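PDB 6FJN: fiber, which forms the trimeric fibre of human adenovirus 26, whose C-terminal knob domain, the part described here, probably attaches the virion to receptors on the host cell. Local coordinates for residues 101-106 and 154-159; 3-8 and 25-30; 128-133 and 171-176. All coordinates share one frame; numbering follows the deposited sequence.

Contact 1 (101-106 and 154-159); sequences FMPNLT and YSITFT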
loop_
_atom_site.group_PDB
_atom_site.type_symbol
_atom_site.label_atom_id
_atom_site.label_comp_id
_atom_site.label_asym_id
_atom_site.label_seq_id
_atom_site.Cartn_x
_atom_site.Cartn_y
_atom_site.Cartn_z
ATOM N N PHE A 101 -17.328 -2.603 7.263
ATOM C CA PHE A 101 -16.356 -2.980 6.211
ATOM C C PHE A 101 -16.728 -2.414 4.874
ATOM O O PHE A 101 -15.979 -2.587 3.923
ATOM C CB PHE A 101 -16.259 -4.493 6.090
ATOM C CG PHE A 101 -15.655 -5.158 7.290
ATOM C CD1 PHE A 101 -16.380 -5.378 8.434
ATOM C CD2 PHE A 101 -14.317 -5.542 7.286
ATOM C CE1 PHE A 101 -15.810 -5.971 9.551
ATOM C CE2 PHE A 101 -13.766 -6.134 8.392
ATOM C CZ PHE A 101 -14.496 -6.349 9.495
ATOM N N MET A 102 -17.889 -1.762 4.759
ATOM C CA MET A 102 -18.348 -1.334 3.448
ATOM C C MET A 102 -17.673 -0.017 3.056
ATOM O O MET A 102 -17.329 0.805 3.909
ATOM C CB MET A 102 -19.860 -1.158 3.437
ATOM C CG MET A 102 -20.592 -2.464 3.564
ATOM S SD MET A 102 -20.273 -3.606 2.185
ATOM C CE MET A 102 -19.133 -4.796 2.911
ATOM N N PRO A 103 -17.475 0.228 1.763
ATOM C CA PRO A 103 -16.857 1.500 1.348
ATOM C C PRO A 103 -17.786 2.681 1.584
ATOM O O PRO A 103 -18.983 2.609 1.323
ATOM C CB PRO A 103 -16.552 1.290 -0.151
ATOM C CG PRO A 103 -16.719 -0.180 -0.394
ATOM C CD PRO A 103 -17.718 -0.639 0.616
ATOM N N ASN A 104 -17.203 3.732 2.133
ATOM C CA ASN A 104 -17.934 4.937 2.514
ATOM C C ASN A 104 -18.645 5.549 1.306
ATOM O O ASN A 104 -18.041 5.822 0.312
ATOM C CB ASN A 104 -16.904 5.912 3.085
ATOM C CG ASN A 104 -17.533 7.158 3.659
ATOM O OD1 ASN A 104 -17.956 8.091 2.940
ATOM N ND2 ASN A 104 -17.664 7.158 4.969
ATOM N N LEU A 105 -19.957 5.775 1.466
ATOM C CA LEU A 105 -20.780 6.274 0.326
ATOM C C LEU A 105 -20.587 7.760 0.036
ATOM O O LEU A 105 -20.871 8.225 -1.056
ATOM C CB LEU A 105 -22.258 5.950 0.568
ATOM C CG LEU A 105 -22.619 4.499 0.203
ATOM C CD1 LEU A 105 -23.920 4.113 0.881
ATOM C CD2 LEU A 105 -22.684 4.270 -1.293
ATOM N N THR A 106 -20.082 8.518 0.997
ATOM C CA THR A 106 -19.735 9.927 0.728
ATOM C C THR A 106 -18.434 10.036 -0.039
ATOM O O THR A 106 -18.304 10.747 -1.053
ATOM C CB THR A 106 -19.644 10.747 2.004
ATOM O OG1 THR A 106 -20.887 10.616 2.687
ATOM C CG2 THR A 106 -19.371 12.217 1.716
ATOM N N TYR A 154 -23.729 -1.453 -1.893
ATOM C CA TYR A 154 -22.272 -1.194 -1.901
ATOM C C TYR A 154 -21.657 -2.156 -2.895
ATOM O O TYR A 154 -22.235 -3.205 -3.225
ATOM C CB TYR A 154 -21.615 -1.438 -0.539
ATOM C CG TYR A 154 -22.241 -0.718 0.611
ATOM C CD1 TYR A 154 -21.837 0.576 0.938
ATOM C CD2 TYR A 154 -23.209 -1.336 1.410
ATOM C CE1 TYR A 154 -22.383 1.234 2.014
ATOM C CE2 TYR A 154 -23.773 -0.672 2.477
ATOM C CZ TYR A 154 -23.370 0.619 2.776
ATOM O OH TYR A 154 -23.884 1.320 3.820
ATOM N N SER A 155 -20.443 -1.830 -3.354
ATOM C CA SER A 155 -19.739 -2.788 -4.201
ATOM C C SER A 155 -18.238 -2.569 -4.067
ATOM O O SER A 155 -17.750 -1.447 -3.815
ATOM C CB SER A 155 -20.137 -2.673 -5.662
ATOM O OG SER A 155 -19.891 -1.391 -6.219
ATOM N N ILE A 156 -17.503 -3.663 -4.294
ATOM C CA ILE A 156 -16.046 -3.606 -4.513
ATOM C C ILE A 156 -15.786 -4.462 -5.707
ATOM O O ILE A 156 -16.186 -5.640 -5.733
ATOM C CB ILE A 156 -15.226 -4.130 -3.301
ATOM C CG1 ILE A 156 -15.602 -3.404 -2.000
ATOM C CG2 ILE A 156 -13.740 -4.039 -3.603
ATOM C CD1 ILE A 156 -14.990 -3.993 -0.745
ATOM N N THR A 157 -15.145 -3.900 -6.739
ATOM C CA THR A 157 -14.795 -4.710 -7.901
ATOM C C THR A 157 -13.296 -4.670 -8.121
ATOM O O THR A 157 -12.612 -3.668 -7.817
ATOM C CB THR A 157 -15.556 -4.283 -9.165
ATOM O OG1 THR A 157 -15.128 -2.981 -9.576
ATOM C CG2 THR A 157 -17.060 -4.288 -8.922
ATOM N N PHE A 158 -12.776 -5.765 -8.651
ATOM C CA PHE A 158 -11.362 -5.927 -8.987
ATOM C C PHE A 158 -11.291 -6.263 -10.442
ATOM O O PHE A 158 -11.776 -7.343 -10.841
ATOM C CB PHE A 158 -10.736 -7.067 -8.159
ATOM C CG PHE A 158 -10.925 -6.933 -6.684
ATOM C CD1 PHE A 158 -10.032 -6.217 -5.896
ATOM C CD2 PHE A 158 -12.002 -7.531 -6.048
ATOM C CE1 PHE A 158 -10.213 -6.058 -4.536
ATOM C CE2 PHE A 158 -12.200 -7.362 -4.704
ATOM C CZ PHE A 158 -11.311 -6.629 -3.946
ATOM N N THR A 159 -10.707 -5.377 -11.251
ATOM C CA THR A 159 -10.533 -5.648 -12.662
ATOM C C THR A 159 -9.058 -5.810 -12.932
ATOM O O THR A 159 -8.206 -5.073 -12.388
ATOM C CB THR A 159 -11.099 -4.487 -13.496
ATOM O OG1 THR A 159 -12.495 -4.322 -13.205
ATOM C CG2 THR A 159 -10.978 -4.719 -14.996
#
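Met-102 lies over one face of the Tyr-154 ring: its CB stands 3.6 Å from the centroid of that ring, only 10° off the normal, a CH-pi contact. CG of Met-102 moves on toward CD2 of Tyr-154 (3.6 Å). There the chain bends at chi2 (-62°), leaving SD in an oblique Met-aromatic contact near the ring's attachment, 3.7 Å from Tyr-154 CB. Pro-103 follows, with its carbonyl O 3.5 Å from CD1 of Tyr-154 and approaching the ring obliquely. Its pyrrolidine ring lies by Tyr-154 CB and Ile-156, with CG 3.8 Å from Ile-156 CG1. In the antiparallel beta-sandwich of the adenovirus knob, the loop 101-106 crosses the start of strand 154-161 here. The two backbones exchange no hydrogen bond; instead the loop bonds to the C-terminal part of the chain, Met-102 to Gln-183 and Asn-104 to Leu-181, while Tyr-154 and Ile-156 pair with strand 58-65. Asn-104 turns its CB from the strand, and its ND2 donates to the carbonyl of Thr-182. Leu-105 returns to the tyrosine, its side chain at about a right angle to that of Tyr-154, and CD1 comes within 3.5 Å of Tyr-154 CE1. The backbone N of Leu-105 is bonded to OE1 of Gln-183, a residue seen to bind L-glutamate covalently, though not in this chain.

Contact 2 (3-8 and 25-30); sequences TLWTTP and TLTLTK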
loop_
_atom_site.group_PDB
_atom_site.type_symbol
_atom_site.label_atom_id
_atom_site.label_comp_id
_atom_site.label_asym_id
_atom_site.label_seq_id
_atom_site.Cartn_x
_atom_site.Cartn_y
_atom_site.Cartn_z
ATOM N N THR A 3 -11.830 -9.011 10.877
ATOM C CA THR A 3 -11.401 -9.420 9.533
ATOM C C THR A 3 -12.526 -10.169 8.827
ATOM O O THR A 3 -13.112 -11.126 9.352
ATOM C CB THR A 3 -10.038 -10.179 9.509
ATOM O OG1 THR A 3 -8.941 -9.234 9.747
ATOM C CG2 THR A 3 -9.817 -10.858 8.216
ATOM N N LEU A 4 -12.833 -9.757 7.607
ATOM C CA LEU A 4 -13.671 -10.518 6.670
ATOM C C LEU A 4 -12.748 -11.091 5.621
ATOM O O LEU A 4 -11.870 -10.357 5.088
ATOM C CB LEU A 4 -14.634 -9.636 5.940
ATOM C CG LEU A 4 -15.892 -9.092 6.505
ATOM C CD1 LEU A 4 -16.628 -8.309 5.416
ATOM C CD2 LEU A 4 -16.727 -10.257 6.965
ATOM N N TRP A 5 -12.878 -12.381 5.292
ATOM C CA TRP A 5 -11.986 -12.927 4.301
ATOM C C TRP A 5 -12.577 -14.116 3.589
ATOM O O TRP A 5 -13.638 -14.668 3.949
ATOM C CB TRP A 5 -10.644 -13.259 4.943
ATOM C CG TRP A 5 -10.546 -14.413 5.885
ATOM C CD1 TRP A 5 -11.525 -15.188 6.407
ATOM C CD2 TRP A 5 -9.307 -14.915 6.381
ATOM N NE1 TRP A 5 -10.962 -16.162 7.216
ATOM C CE2 TRP A 5 -9.602 -15.988 7.223
ATOM C CE3 TRP A 5 -7.968 -14.525 6.234
ATOM C CZ2 TRP A 5 -8.592 -16.725 7.866
ATOM C CZ3 TRP A 5 -6.987 -15.221 6.898
ATOM C CH2 TRP A 5 -7.292 -16.316 7.669
ATOM N N THR A 6 -11.856 -14.534 2.560
ATOM C CA THR A 6 -12.157 -15.732 1.802
ATOM C C THR A 6 -11.573 -16.978 2.375
ATOM O O THR A 6 -11.832 -18.077 1.865
ATOM C CB THR A 6 -11.553 -15.624 0.386
ATOM O OG1 THR A 6 -10.155 -15.264 0.481
ATOM C CG2 THR A 6 -12.255 -14.581 -0.387
ATOM N N THR A 7 -10.785 -16.855 3.441
ATOM C CA THR A 7 -9.860 -17.863 3.948
ATOM C C THR A 7 -8.658 -17.877 2.985
ATOM O O THR A 7 -8.756 -17.495 1.794
ATOM C CB THR A 7 -10.391 -19.305 4.107
ATOM O OG1 THR A 7 -10.365 -19.994 2.852
ATOM C CG2 THR A 7 -11.752 -19.382 4.792
ATOM N N PRO A 8 -7.530 -18.365 3.492
ATOM C CA PRO A 8 -6.302 -18.342 2.694
ATOM C C PRO A 8 -6.017 -19.652 1.968
ATOM O O PRO A 8 -4.880 -19.877 1.565
ATOM C CB PRO A 8 -5.232 -18.162 3.786
ATOM C CG PRO A 8 -5.769 -18.875 4.955
ATOM C CD PRO A 8 -7.247 -18.564 4.924
ATOM N N THR A 25 -8.290 -14.620 -3.428
ATOM C CA THR A 25 -7.830 -14.502 -2.060
ATOM C C THR A 25 -8.039 -13.069 -1.644
ATOM O O THR A 25 -7.412 -12.186 -2.208
ATOM C CB THR A 25 -6.375 -14.924 -1.887
ATOM O OG1 THR A 25 -6.193 -16.231 -2.418
ATOM C CG2 THR A 25 -5.961 -14.927 -0.422
ATOM N N LEU A 26 -8.948 -12.818 -0.708
ATOM C CA LEU A 26 -9.272 -11.457 -0.310
ATOM C C LEU A 26 -9.397 -11.410 1.194
ATOM O O LEU A 26 -10.169 -12.188 1.767
ATOM C CB LEU A 26 -10.566 -10.952 -0.979
ATOM C CG LEU A 26 -10.999 -9.544 -0.578
ATOM C CD1 LEU A 26 -10.002 -8.510 -0.987
ATOM C CD2 LEU A 26 -12.378 -9.278 -1.191
ATOM N N THR A 27 -8.710 -10.446 1.813
ATOM C CA THR A 27 -8.789 -10.211 3.237
ATOM C C THR A 27 -9.035 -8.739 3.463
ATOM O O THR A 27 -8.299 -7.895 2.914
ATOM C CB THR A 27 -7.456 -10.625 3.894
ATOM O OG1 THR A 27 -7.153 -11.983 3.573
ATOM C CG2 THR A 27 -7.478 -10.511 5.406
ATOM N N LEU A 28 -10.057 -8.429 4.258
ATOM C CA LEU A 28 -10.416 -7.064 4.604
ATOM C C LEU A 28 -10.289 -6.952 6.119
ATOM O O LEU A 28 -11.050 -7.601 6.863
ATOM C CB LEU A 28 -11.841 -6.768 4.159
ATOM C CG LEU A 28 -12.160 -6.919 2.692
ATOM C CD1 LEU A 28 -13.635 -6.634 2.447
ATOM C CD2 LEU A 28 -11.281 -6.064 1.809
ATOM N N THR A 29 -9.327 -6.144 6.591
ATOM C CA THR A 29 -9.092 -5.986 8.010
ATOM C C THR A 29 -9.491 -4.577 8.432
ATOM O O THR A 29 -8.972 -3.587 7.875
ATOM C CB THR A 29 -7.628 -6.243 8.350
ATOM O OG1 THR A 29 -7.292 -7.598 7.979
ATOM C CG2 THR A 29 -7.385 -5.994 9.841
ATOM N N LYS A 30 -10.410 -4.477 9.358
ATOM C CA LYS A 30 -10.892 -3.196 9.826
ATOM C C LYS A 30 -9.831 -2.529 10.692
ATOM O O LYS A 30 -9.421 -3.056 11.731
ATOM C CB LYS A 30 -12.166 -3.454 10.615
ATOM C CG LYS A 30 -12.820 -2.330 11.334
ATOM C CD LYS A 30 -13.289 -1.314 10.367
ATOM C CE LYS A 30 -14.366 -0.456 11.078
ATOM N NZ LYS A 30 -14.858 0.629 10.203
#
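Thr-3, Leu-4 and Trp-5 pair with Thr-29, Leu-28 and Thr-27 as an antiparallel ladder inside one sheet of the knob's beta-sandwich, strand 3-5 lying between strands 22-31 and 83-86. The axes of the two strand segments approach to 4.7 Å, their N-to-C directions 167° apart. Leu-4 and Leu-28 form the hydrogen-bonded pair, Leu-28 N reaching Leu-4 O at 2.8 Å and Leu-4 N bonding to Leu-28 O in return. Their side chains share one face of the sheet; Thr-3, Trp-5, Thr-27 and Thr-29 occupy the other, which packs against the third subunit. On that face the hydroxyls OG1 of Thr-3 and OG1 of Thr-29 are hydrogen-bonded at 2.9 Å, and Thr-29 OG1 also bonds to NE2 of Gln-34 of the third subunit. CG2 of Thr-3 touches CG2 of Thr-27. From Trp-5, CB sits 3.4 Å from Leu-26 O; CG is placed between backbone N and carbonyl carbon (chi1 71°), swinging the indole alongside Thr-27. CE3 then meets Thr-27 OG1 at 3.8 Å, the hydroxyl lying in plane at the ring edge. One indole face is covered near its rim by Thr-7 CA and Pro-8 CD, and at the far side of the pyrrole NE1 donates to the carbonyl of Ser-89. Beyond the strand the pairing changes character. Thr-6 N still donates to Leu-26 O, but the acceptor for Leu-26 N is a side chain instead of a carbonyl. Thr-6 OG1 receives that N-H at 3.0 Å, nearly straight at 172°, while itself donating to Thr-7 O.

Contact 3 (128-133 and 171-176); sequences VYLGAL and FDVTSF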
loop_
_atom_site.group_PDB
_atom_site.type_symbol
_atom_site.label_atom_id
_atom_site.label_comp_id
_atom_site.label_asym_id
_atom_site.label_seq_id
_atom_site.Cartn_x
_atom_site.Cartn_y
_atom_site.Cartn_z
ATOM N N VAL A 128 0.027 -5.305 -10.767
ATOM C CA VAL A 128 0.437 -6.563 -10.162
ATOM C C VAL A 128 1.138 -7.357 -11.272
ATOM O O VAL A 128 1.234 -6.870 -12.407
ATOM C CB VAL A 128 -0.735 -7.322 -9.529
ATOM C CG1 VAL A 128 -1.288 -6.551 -8.358
ATOM C CG2 VAL A 128 -1.838 -7.630 -10.555
ATOM N N TYR A 129 1.607 -8.563 -10.962
ATOM C CA TYR A 129 2.524 -9.229 -11.906
ATOM C C TYR A 129 2.102 -10.681 -12.094
ATOM O O TYR A 129 1.967 -11.460 -11.124
ATOM C CB TYR A 129 3.992 -9.093 -11.430
ATOM C CG TYR A 129 4.396 -7.667 -11.572
ATOM C CD1 TYR A 129 4.089 -6.696 -10.621
ATOM C CD2 TYR A 129 5.015 -7.218 -12.744
ATOM C CE1 TYR A 129 4.313 -5.335 -10.844
ATOM C CE2 TYR A 129 5.288 -5.866 -12.931
ATOM C CZ TYR A 129 4.907 -4.946 -11.985
ATOM O OH TYR A 129 5.145 -3.571 -12.144
ATOM N N LEU A 130 1.877 -11.043 -13.353
ATOM C CA LEU A 130 1.424 -12.379 -13.703
ATOM C C LEU A 130 2.532 -13.391 -13.476
ATOM O O LEU A 130 3.665 -13.218 -13.955
ATOM C CB LEU A 130 0.954 -12.401 -15.175
ATOM C CG LEU A 130 0.046 -13.638 -15.433
ATOM C CD1 LEU A 130 -1.389 -13.267 -15.536
ATOM C CD2 LEU A 130 0.526 -14.652 -16.353
ATOM N N GLY A 131 2.192 -14.469 -12.788
ATOM C CA GLY A 131 3.182 -15.482 -12.465
ATOM C C GLY A 131 4.256 -15.018 -11.524
ATOM O O GLY A 131 5.284 -15.661 -11.370
ATOM N N ALA A 132 4.075 -13.850 -10.910
ATOM C CA ALA A 132 5.113 -13.233 -10.096
ATOM C C ALA A 132 6.388 -13.066 -10.907
ATOM O O ALA A 132 7.486 -13.213 -10.359
ATOM C CB ALA A 132 5.330 -13.977 -8.788
ATOM N N LEU A 133 6.239 -12.699 -12.191
ATOM C CA LEU A 133 7.367 -12.427 -13.082
ATOM C C LEU A 133 7.395 -10.939 -13.336
ATOM O O LEU A 133 6.375 -10.318 -13.710
ATOM C CB LEU A 133 7.250 -13.233 -14.372
ATOM C CG LEU A 133 7.254 -14.739 -14.146
ATOM C CD1 LEU A 133 7.086 -15.476 -15.458
ATOM C CD2 LEU A 133 8.487 -15.217 -13.455
ATOM N N PHE A 171 -3.392 -17.833 -15.455
ATOM C CA PHE A 171 -3.598 -16.558 -14.773
ATOM C C PHE A 171 -3.356 -16.738 -13.290
ATOM O O PHE A 171 -4.044 -17.528 -12.618
ATOM C CB PHE A 171 -4.982 -16.002 -15.044
ATOM C CG PHE A 171 -5.163 -14.622 -14.483
ATOM C CD1 PHE A 171 -5.430 -14.434 -13.130
ATOM C CD2 PHE A 171 -5.066 -13.505 -15.292
ATOM C CE1 PHE A 171 -5.557 -13.197 -12.595
ATOM C CE2 PHE A 171 -5.209 -12.221 -14.745
ATOM C CZ PHE A 171 -5.454 -12.089 -13.382
ATOM N N ASP A 172 -2.420 -15.975 -12.752
ATOM C CA ASP A 172 -2.130 -15.961 -11.321
ATOM C C ASP A 172 -1.354 -14.672 -11.110
ATOM O O ASP A 172 -0.494 -14.335 -11.953
ATOM C CB ASP A 172 -1.274 -17.149 -10.914
ATOM C CG ASP A 172 -1.177 -17.306 -9.388
ATOM O OD1 ASP A 172 -1.881 -16.646 -8.687
ATOM O OD2 ASP A 172 -0.391 -18.182 -8.942
ATOM N N VAL A 173 -1.664 -13.908 -10.087
ATOM C CA VAL A 173 -1.007 -12.615 -9.871
ATOM C C VAL A 173 -0.486 -12.468 -8.477
ATOM O O VAL A 173 -0.968 -13.110 -7.516
ATOM C CB VAL A 173 -1.940 -11.433 -10.232
ATOM C CG1 VAL A 173 -2.177 -11.344 -11.713
ATOM C CG2 VAL A 173 -3.247 -11.478 -9.435
ATOM N N THR A 174 0.524 -11.626 -8.334
ATOM C CA THR A 174 1.037 -11.231 -7.037
ATOM C C THR A 174 -0.038 -10.561 -6.195
ATOM O O THR A 174 -1.072 -10.106 -6.685
ATOM C CB THR A 174 2.254 -10.302 -7.225
ATOM O OG1 THR A 174 1.903 -9.210 -8.078
ATOM C CG2 THR A 174 3.412 -11.052 -7.818
ATOM N N SER A 175 0.228 -10.517 -4.880
ATOM C CA SER A 175 -0.696 -9.914 -3.927
ATOM C C SER A 175 -0.631 -8.403 -3.965
ATOM O O SER A 175 0.457 -7.818 -4.143
ATOM C CB SER A 175 -0.385 -10.403 -2.524
ATOM O OG SER A 175 -0.702 -11.776 -2.343
ATOM N N PHE A 176 -1.766 -7.766 -3.705
ATOM C CA PHE A 176 -1.863 -6.313 -3.729
ATOM C C PHE A 176 -2.532 -5.793 -2.470
ATOM O O PHE A 176 -3.644 -6.247 -2.108
ATOM C CB PHE A 176 -2.669 -5.875 -4.954
ATOM C CG PHE A 176 -2.670 -4.373 -5.149
ATOM C CD1 PHE A 176 -1.536 -3.717 -5.546
ATOM C CD2 PHE A 176 -3.826 -3.622 -4.918
ATOM C CE1 PHE A 176 -1.529 -2.375 -5.725
ATOM C CE2 PHE A 176 -3.840 -2.253 -5.079
ATOM C CZ PHE A 176 -2.674 -1.626 -5.464
#
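A type II beta turn, Tyr-129 to Ala-132, ends strand 123-129 of the knob's beta-sandwich and is held against the loop that leads into strand 176-181 of the other sheet. Leu-130 and Val-173 make a single backbone bridge here. Gly-131 N, in the turn, donates to Asp-172 O at 2.8 Å and 165°, the N-H coming in 33° out of the carbonyl plane. The Tyr-129 carbonyl serves two donors: Ala-132 N closes the turn on one face of its plane, and Thr-174 N arrives from the opposite face at 3.1 Å. Thr-174 answers with its side chain as well. With OG1 set between its backbone N and carbonyl carbon (chi1 54°), the hydroxyl accepts from Tyr-129 N at 3.0 Å, so that backbone and side chain of one residue engage both the backbone N-H and the C=O of Tyr-129. Its methyl CG2 rests 3.6 Å from Ala-132 CB. Hydrophobic contacts flank these bonds. Val-128 splits its branches, CG2 against Val-173 CB at 3.8 Å and CG1 against Phe-176 CB, the latter a contact between a strand of each sheet. The third subunit also meets this region: Asp-172 OD2 forms a salt bridge with its Lys-117, and Tyr-129 and Thr-174 pack on its Ile-125. Farther along, the Leu-130 and Phe-171 side chains cross at about a right angle, with Leu-130 CD1 3.7 Å from CD2 of the Phe-171 ring.

How the contacts relate
All three contacts are largely buried, but their chemistry differs. Contact 2 is strand pairing within one sheet, governed by backbone bonds and a threonine-rich face, whereas contact 1 packs a loop on a strand of the other sheet without hydrogen bonds between its segments. Contact 3 combines both modes, with partly exposed turn residues at its border. Contacts 1 and 2 touch: Phe-101 packs on Leu-4 and Lys-30, and Phe-158 on Leu-26. Contact 3 lies across the chain's centre from contact 1, though both reach the four-stranded sheet. Contacts 2 and 3 meet the third subunit, the loop of contact 1 the second. Contact 2 holds Lys-30 of the L-glutamate site, unoccupied here; contact 1 lies beside its Gln-183.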